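Cycloserine biosynthesis protein DcsG (Streptomyces lavendulae, PDB 6JIL) catalyses the ATP- and magnesium-dependent cyclisation of O-ureido-D-serine to the antibiotic D-cycloserine, with release of ammonium and carbon dioxide. Local coordinates at residues A89-R93 against K137-G141; A25-V29 against A286-Q291. All blocks are in the same frame, centred on the assembly; numbering follows the deposited sequence.

Contact 1 (A89-R93 against K137-G141); sequences ALDKR and KPTDG. With ADP (adenosine-5'-diphosphate), chain G.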
ATOM      1  N   ALA A  89      -4.916  -0.914   7.165  1.00 17.04           N
ATOM      2  CA  ALA A  89      -4.207  -0.954   5.894  1.00 17.92           C
ATOM      3  C   ALA A  89      -3.675   0.386   5.432  1.00 18.84           C
ATOM      4  O   ALA A  89      -2.742   0.434   4.643  1.00 20.16           O
ATOM      5  CB  ALA A  89      -5.110  -1.552   4.808  1.00 20.45           C
ATOM      6  N   LEU A  90      -4.263   1.474   5.915  1.00 20.38           N
ATOM      7  CA  LEU A  90      -3.816   2.808   5.516  1.00 21.38           C
ATOM      8  C   LEU A  90      -2.775   3.418   6.441  1.00 21.23           C
ATOM      9  O   LEU A  90      -2.603   4.636   6.468  1.00 22.35           O
ATOM     10  CB  LEU A  90      -5.005   3.761   5.403  1.00 21.16           C
ATOM     11  CG  LEU A  90      -5.784   3.678   4.091  1.00 21.65           C
ATOM     12  CD1 LEU A  90      -6.289   2.279   3.905  1.00 21.69           C
ATOM     13  CD2 LEU A  90      -6.935   4.674   4.101  1.00 20.68           C
ATOM     14  N   ASP A  91      -2.080   2.575   7.197  1.00 22.07           N
ATOM     15  CA  ASP A  91      -1.043   3.044   8.117  1.00 23.57           C
ATOM     16  C   ASP A  91       0.072   2.009   8.178  1.00 21.20           C
ATOM     17  O   ASP A  91      -0.121   0.910   8.697  1.00 23.06           O
ATOM     18  CB  ASP A  91      -1.632   3.280   9.509  1.00 25.50           C
ATOM     19  CG  ASP A  91      -0.609   3.817  10.501  1.00 29.08           C
ATOM     20  OD1 ASP A  91      -1.032   4.400  11.523  1.00 34.60           O
ATOM     21  OD2 ASP A  91       0.610   3.649  10.277  1.00 27.91           O
ATOM     22  N   LYS A  92       1.236   2.370   7.647  1.00 19.50           N
ATOM     23  CA  LYS A  92       2.376   1.465   7.595  1.00 18.86           C
ATOM     24  C   LYS A  92       2.814   0.869   8.925  1.00 18.91           C
ATOM     25  O   LYS A  92       3.755   0.077   8.976  1.00 17.09           O
ATOM     26  CB  LYS A  92       3.556   2.148   6.904  1.00 20.38           C
ATOM     27  CG  LYS A  92       3.400   2.228   5.385  1.00 20.51           C
ATOM     28  CD  LYS A  92       4.574   2.961   4.744  1.00 22.15           C
ATOM     29  CE  LYS A  92       4.526   2.881   3.224  1.00 19.39           C
ATOM     30  NZ  LYS A  92       3.251   3.424   2.681  1.00 15.11           N
ATOM     31  N   ARG A  93       2.131   1.240  10.001  1.00 16.83           N
ATOM     32  CA  ARG A  93       2.450   0.678  11.302  1.00 19.39           C
ATOM     33  C   ARG A  93       2.085  -0.811  11.294  1.00 18.79           C
ATOM     34  O   ARG A  93       2.420  -1.546  12.222  1.00 19.21           O
ATOM     35  CB  ARG A  93       1.691   1.418  12.403  1.00 20.38           C
ATOM     36  CG  ARG A  93       2.315   2.760  12.742  1.00 25.52           C
ATOM     37  CD  ARG A  93       1.296   3.733  13.271  1.00 28.25           C
ATOM     38  NE  ARG A  93       0.660   3.263  14.493  1.00 31.63           N
ATOM     39  CZ  ARG A  93      -0.463   3.777  14.981  1.00 33.34           C
ATOM     40  NH1 ARG A  93      -1.062   4.773  14.337  1.00 33.97           N
ATOM     41  NH2 ARG A  93      -0.990   3.293  16.100  1.00 34.01           N
ATOM     42  N   LYS A 137       9.641   8.481   6.018  1.00 15.37           N
ATOM     43  CA  LYS A 137       8.371   8.411   5.316  1.00 13.54           C
ATOM     44  C   LYS A 137       7.222   8.396   6.311  1.00 12.34           C
ATOM     45  O   LYS A 137       7.363   7.891   7.424  1.00 12.02           O
ATOM     46  CB  LYS A 137       8.305   7.135   4.473  1.00 11.50           C
ATOM     47  CG  LYS A 137       8.029   5.893   5.306  1.00 12.00           C
ATOM     48  CD  LYS A 137       7.960   4.614   4.480  1.00 13.59           C
ATOM     49  CE  LYS A 137       9.334   4.129   4.058  1.00 14.98           C
ATOM     50  NZ  LYS A 137       9.273   2.773   3.434  1.00 18.26           N
ATOM     51  N   PRO A 138       6.074   8.967   5.921  1.00 12.05           N
ATOM     52  CA  PRO A 138       4.891   9.000   6.780  1.00 13.73           C
ATOM     53  C   PRO A 138       4.282   7.601   6.757  1.00 15.59           C
ATOM     54  O   PRO A 138       4.393   6.893   5.760  1.00 15.60           O
ATOM     55  CB  PRO A 138       4.001  10.021   6.090  1.00 12.22           C
ATOM     56  CG  PRO A 138       4.322   9.791   4.642  1.00 13.51           C
ATOM     57  CD  PRO A 138       5.828   9.697   4.666  1.00 12.84           C
ATOM     58  N   THR A 139       3.651   7.192   7.848  1.00 17.86           N
ATOM     59  CA  THR A 139       3.043   5.867   7.878  1.00 19.22           C
ATOM     60  C   THR A 139       1.767   5.861   7.051  1.00 19.44           C
ATOM     61  O   THR A 139       1.299   4.801   6.619  1.00 19.15           O
ATOM     62  CB  THR A 139       2.670   5.454   9.289  1.00 16.94           C
ATOM     63  OG1 THR A 139       1.678   6.356   9.789  1.00 19.39           O
ATOM     64  CG2 THR A 139       3.888   5.475  10.183  1.00 18.74           C
ATOM     65  N   ASP A 140       1.198   7.048   6.849  1.00 20.35           N
ATOM     66  CA  ASP A 140      -0.035   7.174   6.084  1.00 21.10           C
ATOM     67  C   ASP A 140       0.144   7.905   4.758  1.00 21.99           C
ATOM     68  O   ASP A 140      -0.274   9.056   4.607  1.00 23.69           O
ATOM     69  CB  ASP A 140      -1.130   7.850   6.927  1.00 21.38           C
ATOM     70  CG  ASP A 140      -0.733   9.231   7.439  1.00 24.97           C
ATOM     71  OD1 ASP A 140      -1.618   9.925   7.984  1.00 28.53           O
ATOM     72  OD2 ASP A 140       0.444   9.630   7.314  1.00 25.53           O
ATOM     73  N   GLY A 141       0.760   7.218   3.795  1.00 22.70           N
ATOM     74  CA  GLY A 141       0.980   7.802   2.483  1.00 21.11           C
ATOM     75  C   GLY A 141       0.994   6.762   1.378  1.00 20.53           C
ATOM     76  O   GLY A 141       0.722   5.585   1.615  1.00 19.12           O
TER
HETATM   77  PB  ADP G 403       4.790   4.317  -0.744  1.00 15.07           P
HETATM   78  O1B ADP G 403       5.140   3.570  -2.130  1.00 15.55           O
HETATM   79  O2B ADP G 403       3.488   3.762  -0.173  1.00 16.24           O
HETATM   80  O3B ADP G 403       4.625   5.827  -1.025  1.00 14.51           O
HETATM   81  PA  ADP G 403       7.110   3.027  -0.025  1.00 15.40           P
HETATM   82  O1A ADP G 403       7.438   2.232   1.156  1.00 18.23           O
HETATM   83  O2A ADP G 403       6.634   2.028  -1.167  1.00 18.51           O
HETATM   84  O3A ADP G 403       5.954   4.104   0.385  1.00 18.34           O
HETATM   85  O5' ADP G 403       8.425   3.845  -0.460  1.00 19.41           O
HETATM   86  C5' ADP G 403       8.270   4.328  -1.796  1.00 15.69           C
HETATM   87  C4' ADP G 403       9.539   3.988  -2.588  1.00 17.85           C
HETATM   88  O4' ADP G 403      10.706   4.463  -1.880  1.00 18.45           O
HETATM   89  C3' ADP G 403       9.696   2.482  -2.756  1.00 17.94           C
HETATM   90  O3' ADP G 403       9.053   2.012  -3.935  1.00 20.88           O
HETATM   91  C2' ADP G 403      11.215   2.293  -2.781  1.00 19.64           C
HETATM   92  O2' ADP G 403      11.739   2.394  -4.109  1.00 21.76           O
HETATM   93  C1' ADP G 403      11.729   3.420  -1.857  1.00 19.75           C
HETATM   94  N9  ADP G 403      11.966   2.924  -0.471  1.00 19.96           N
HETATM   95  C8  ADP G 403      11.201   3.175   0.642  1.00 19.04           C
HETATM   96  N7  ADP G 403      11.732   2.630   1.696  1.00 16.25           N
HETATM   97  C5  ADP G 403      12.867   1.992   1.346  1.00 17.79           C
HETATM   98  C6  ADP G 403      13.952   1.426   2.068  1.00 17.65           C
HETATM   99  N6  ADP G 403      13.875   1.252   3.443  1.00 15.38           N
HETATM  100  N1  ADP G 403      15.065   1.078   1.394  1.00 17.83           N
HETATM  101  C2  ADP G 403      15.175   1.254   0.077  1.00 18.87           C
HETATM  102  N3  ADP G 403      14.188   1.788  -0.641  1.00 18.46           N
HETATM  103  C4  ADP G 403      13.034   2.166  -0.061  1.00 17.97           C
HETATM  104  O   HOH W   1       0.353   3.680   3.990  1.00 17.05           O
HETATM  105  O   HOH W   2       3.994   6.036   3.417  1.00 27.07           O
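Lys137, near the end of strand 133-138, reaches the nucleotide directly: its NZ donates to both N7 and O1A of ADP, at 3.0 Å each, so one ammonium group joins the adenine to the alpha-phosphate, and Gln175 OE1 is a further partner. The aliphatic part of Lys137 runs beside that of Lys92, with Lys137 CD 3.8 Å from Lys92 CD. At Pro138 the backbone takes over, for a water bridges Pro138 O (2.5 Å) and Lys92 NZ (2.8 Å). Lys92 NZ in turn donates to O2B of ADP at 2.9 Å. Two lysines, one from a loop between helices and one from a beta strand, thus hold the alpha- and beta-phosphates, the familiar nucleotide grip of ATP-grasp enzymes; both are established ATP-binding residues. Thr139 makes the direct backbone link: Lys92 N donates to Thr139 O at 2.6 Å and an almost straight angle, while Asp91 CA also approaches that oxygen (3.3 Å). Asp91 OD2 lies 2.9 Å from Thr139 CB and apparently caps Arg93 N (2.9 Å) ahead of helix 94-100, while a salt bridge joins Arg93 NH1 to Asp91 OD1 (2.8 Å). Asp140 meets Leu90 O through CB at 3.6 Å, whereas its carboxylate leads away to Ser170. Beyond it, a second water lies 3.1 Å from Gly141 O, 3.0 Å from Thr139 O and 3.2 Å from Lys92 NZ.

Contact 2 (A25-V29 against A286-Q291); sequences ACRTV and ALRFAQ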
ATOM      1  N   ALA A  25     -13.759  -6.676 -16.889  1.00 21.84           N
ATOM      2  CA  ALA A  25     -13.853  -7.922 -16.136  1.00 20.27           C
ATOM      3  C   ALA A  25     -15.169  -7.951 -15.364  1.00 19.32           C
ATOM      4  O   ALA A  25     -15.830  -8.989 -15.283  1.00 17.29           O
ATOM      5  CB  ALA A  25     -12.676  -8.040 -15.171  1.00 18.39           C
ATOM      6  N   CYS A  26     -15.544  -6.810 -14.791  1.00 19.84           N
ATOM      7  CA  CYS A  26     -16.794  -6.725 -14.043  1.00 23.00           C
ATOM      8  C   CYS A  26     -17.941  -7.042 -14.974  1.00 24.09           C
ATOM      9  O   CYS A  26     -18.889  -7.732 -14.600  1.00 24.66           O
ATOM     10  CB  CYS A  26     -16.985  -5.330 -13.449  1.00 20.58           C
ATOM     11  SG  CYS A  26     -16.047  -5.093 -11.937  1.00 25.40           S
ATOM     12  N   ARG A  27     -17.833  -6.527 -16.193  1.00 24.75           N
ATOM     13  CA  ARG A  27     -18.836  -6.732 -17.222  1.00 25.87           C
ATOM     14  C   ARG A  27     -18.930  -8.231 -17.506  1.00 25.65           C
ATOM     15  O   ARG A  27     -20.020  -8.773 -17.663  1.00 24.45           O
ATOM     16  CB  ARG A  27     -18.415  -5.981 -18.490  1.00 28.81           C
ATOM     17  CG  ARG A  27     -19.492  -5.810 -19.551  1.00 31.51           C
ATOM     18  CD  ARG A  27     -18.873  -5.328 -20.868  1.00 36.05           C
ATOM     19  NE  ARG A  27     -18.072  -4.120 -20.679  1.00 39.34           N
ATOM     20  CZ  ARG A  27     -18.578  -2.913 -20.442  1.00 41.34           C
ATOM     21  NH1 ARG A  27     -19.892  -2.744 -20.375  1.00 43.12           N
ATOM     22  NH2 ARG A  27     -17.771  -1.879 -20.237  1.00 41.24           N
ATOM     23  N   THR A  28     -17.779  -8.900 -17.554  1.00 24.89           N
ATOM     24  CA  THR A  28     -17.754 -10.326 -17.836  1.00 25.05           C
ATOM     25  C   THR A  28     -18.345 -11.186 -16.712  1.00 23.84           C
ATOM     26  O   THR A  28     -18.857 -12.267 -16.970  1.00 24.00           O
ATOM     27  CB  THR A  28     -16.318 -10.819 -18.167  1.00 26.74           C
ATOM     28  OG1 THR A  28     -15.488 -10.716 -17.005  1.00 34.90           O
ATOM     29  CG2 THR A  28     -15.705  -9.978 -19.277  1.00 25.07           C
ATOM     30  N   VAL A  29     -18.283 -10.725 -15.467  1.00 22.66           N
ATOM     31  CA  VAL A  29     -18.860 -11.514 -14.383  1.00 21.75           C
ATOM     32  C   VAL A  29     -20.245 -10.993 -14.001  1.00 22.60           C
ATOM     33  O   VAL A  29     -20.752 -11.263 -12.917  1.00 22.98           O
ATOM     34  CB  VAL A  29     -17.941 -11.550 -13.139  1.00 22.03           C
ATOM     35  CG1 VAL A  29     -16.594 -12.158 -13.517  1.00 19.45           C
ATOM     36  CG2 VAL A  29     -17.768 -10.162 -12.565  1.00 19.84           C
ATOM     37  N   ALA A 286      -7.300  -9.278 -14.063  1.00 21.13           N
ATOM     38  CA  ALA A 286      -8.557  -8.561 -13.922  1.00 20.80           C
ATOM     39  C   ALA A 286      -9.743  -9.502 -13.769  1.00 19.42           C
ATOM     40  O   ALA A 286     -10.670  -9.215 -13.012  1.00 19.97           O
ATOM     41  CB  ALA A 286      -8.769  -7.641 -15.118  1.00 17.10           C
ATOM     42  N   LEU A 287      -9.725 -10.619 -14.490  1.00 19.15           N
ATOM     43  CA  LEU A 287     -10.822 -11.581 -14.415  1.00 19.71           C
ATOM     44  C   LEU A 287     -10.843 -12.226 -13.033  1.00 19.38           C
ATOM     45  O   LEU A 287     -11.905 -12.435 -12.448  1.00 19.74           O
ATOM     46  CB  LEU A 287     -10.672 -12.662 -15.496  1.00 18.89           C
ATOM     47  CG  LEU A 287     -11.703 -13.799 -15.493  1.00 21.10           C
ATOM     48  CD1 LEU A 287     -13.101 -13.221 -15.656  1.00 19.80           C
ATOM     49  CD2 LEU A 287     -11.406 -14.791 -16.618  1.00 19.76           C
ATOM     50  N   ARG A 288      -9.660 -12.529 -12.511  1.00 18.10           N
ATOM     51  CA  ARG A 288      -9.560 -13.137 -11.194  1.00 19.37           C
ATOM     52  C   ARG A 288     -10.064 -12.172 -10.129  1.00 18.95           C
ATOM     53  O   ARG A 288     -10.590 -12.583  -9.096  1.00 19.82           O
ATOM     54  CB  ARG A 288      -8.112 -13.510 -10.878  1.00 20.78           C
ATOM     55  CG  ARG A 288      -7.453 -14.414 -11.879  1.00 22.14           C
ATOM     56  CD  ARG A 288      -6.211 -14.981 -11.258  1.00 27.02           C
ATOM     57  NE  ARG A 288      -5.416 -15.764 -12.189  1.00 31.35           N
ATOM     58  CZ  ARG A 288      -4.490 -16.639 -11.809  1.00 34.61           C
ATOM     59  NH1 ARG A 288      -4.256 -16.841 -10.513  1.00 32.45           N
ATOM     60  NH2 ARG A 288      -3.789 -17.299 -12.722  1.00 35.27           N
ATOM     61  N   PHE A 289      -9.890 -10.881 -10.378  1.00 17.81           N
ATOM     62  CA  PHE A 289     -10.341  -9.880  -9.425  1.00 17.65           C
ATOM     63  C   PHE A 289     -11.868  -9.793  -9.470  1.00 17.40           C
ATOM     64  O   PHE A 289     -12.533  -9.839  -8.434  1.00 16.74           O
ATOM     65  CB  PHE A 289      -9.710  -8.526  -9.756  1.00 15.88           C
ATOM     66  CG  PHE A 289      -9.943  -7.478  -8.720  1.00 14.28           C
ATOM     67  CD1 PHE A 289     -10.448  -7.813  -7.468  1.00 14.13           C
ATOM     68  CD2 PHE A 289      -9.637  -6.150  -8.987  1.00 15.33           C
ATOM     69  CE1 PHE A 289     -10.645  -6.839  -6.495  1.00 12.72           C
ATOM     70  CE2 PHE A 289      -9.829  -5.170  -8.025  1.00 13.11           C
ATOM     71  CZ  PHE A 289     -10.334  -5.514  -6.773  1.00 15.80           C
ATOM     72  N   ALA A 290     -12.420  -9.690 -10.677  1.00 16.46           N
ATOM     73  CA  ALA A 290     -13.866  -9.605 -10.838  1.00 14.79           C
ATOM     74  C   ALA A 290     -14.542 -10.856 -10.284  1.00 14.34           C
ATOM     75  O   ALA A 290     -15.597 -10.771  -9.662  1.00 14.28           O
ATOM     76  CB  ALA A 290     -14.219  -9.428 -12.304  1.00 13.98           C
ATOM     77  N   GLN A 291     -13.938 -12.017 -10.507  1.00 12.66           N
ATOM     78  CA  GLN A 291     -14.519 -13.255 -10.004  1.00 15.94           C
ATOM     79  C   GLN A 291     -14.537 -13.273  -8.482  1.00 15.32           C
ATOM     80  O   GLN A 291     -15.540 -13.648  -7.876  1.00 15.96           O
ATOM     81  CB  GLN A 291     -13.761 -14.472 -10.545  1.00 13.88           C
ATOM     82  CG  GLN A 291     -14.062 -14.758 -12.013  1.00 16.67           C
ATOM     83  CD  GLN A 291     -13.311 -15.961 -12.548  1.00 15.64           C
ATOM     84  OE1 GLN A 291     -12.083 -15.966 -12.601  1.00 18.55           O
ATOM     85  NE2 GLN A 291     -14.047 -16.987 -12.944  1.00 16.01           N
TER
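Three small or branched apolar residues, Ala290, Val29 and Ala25, bury most of the surface where the C-terminal end of helix 19-28 meets helix 285-296. Ala290 loses the most, 61 Å², and its methyl group points toward the other helix. There it meets Ala25 CB at 3.5 Å from Ala290 CB and Val29 CG2 at 3.6 Å from the same atom, and it also comes within 3.4 Å of the carbonyl oxygen Ala25 O. With only methyl groups between Ala25 and Ala290, the backbones come close: the CA atoms of Cys26 and Ala290 are 5.2 Å apart and those of Ala25 and Leu287 5.1 Å. Ala25 extends the packing toward the start of 286-291, its CB lying 3.2 Å from Ala286 O and 3.9 Å from Ala286 CB. Val29, the first residue beyond the helix, lays both methyls on Ala290 CB (Val29 CG2 3.6 Å, Val29 CG1 3.8 Å), and Val29 CG1 also reaches Gln291 CG (3.9 Å) and Leu287 CD1 (4.2 Å). Thr28 adds a contact at the margin, with OG1 3.7 Å from Leu287 CD1; that hydroxyl is turned back to donate to Ala25 O over a very short 2.5 Å. On another side of helix 285-296, Phe289 meets the ring of Phe192 in strand 186-192. The result is close, alanine-mediated helix-helix packing, which sets the C-terminal helix of the ATP-grasp region against a helix of the N-terminal part, whose four strands form a parallel sheet, as in an alpha/beta fold.

In the fold
The centre of contact 1, which is buried, lies about 8 Å from the centre of the chain; that of contact 2, only partly buried, lies about 22 Å from it. Their centres are 29 Å apart and they share no secondary-structure element, yet contact 1 is nested along the sequence inside the long loop that contact 2 closes. Loop and strand end meet in 89-93 with 137-141 through polar chemistry: one backbone hydrogen bond, water bridges and lysines directed at the phosphates. By contrast, 25-29 with 286-291 joins two helices away from the annotated sites, almost wholly through apolar contacts of small side chains. One shapes the nucleotide pocket; the other packs an early helix, 19-28, against the last, 285-296.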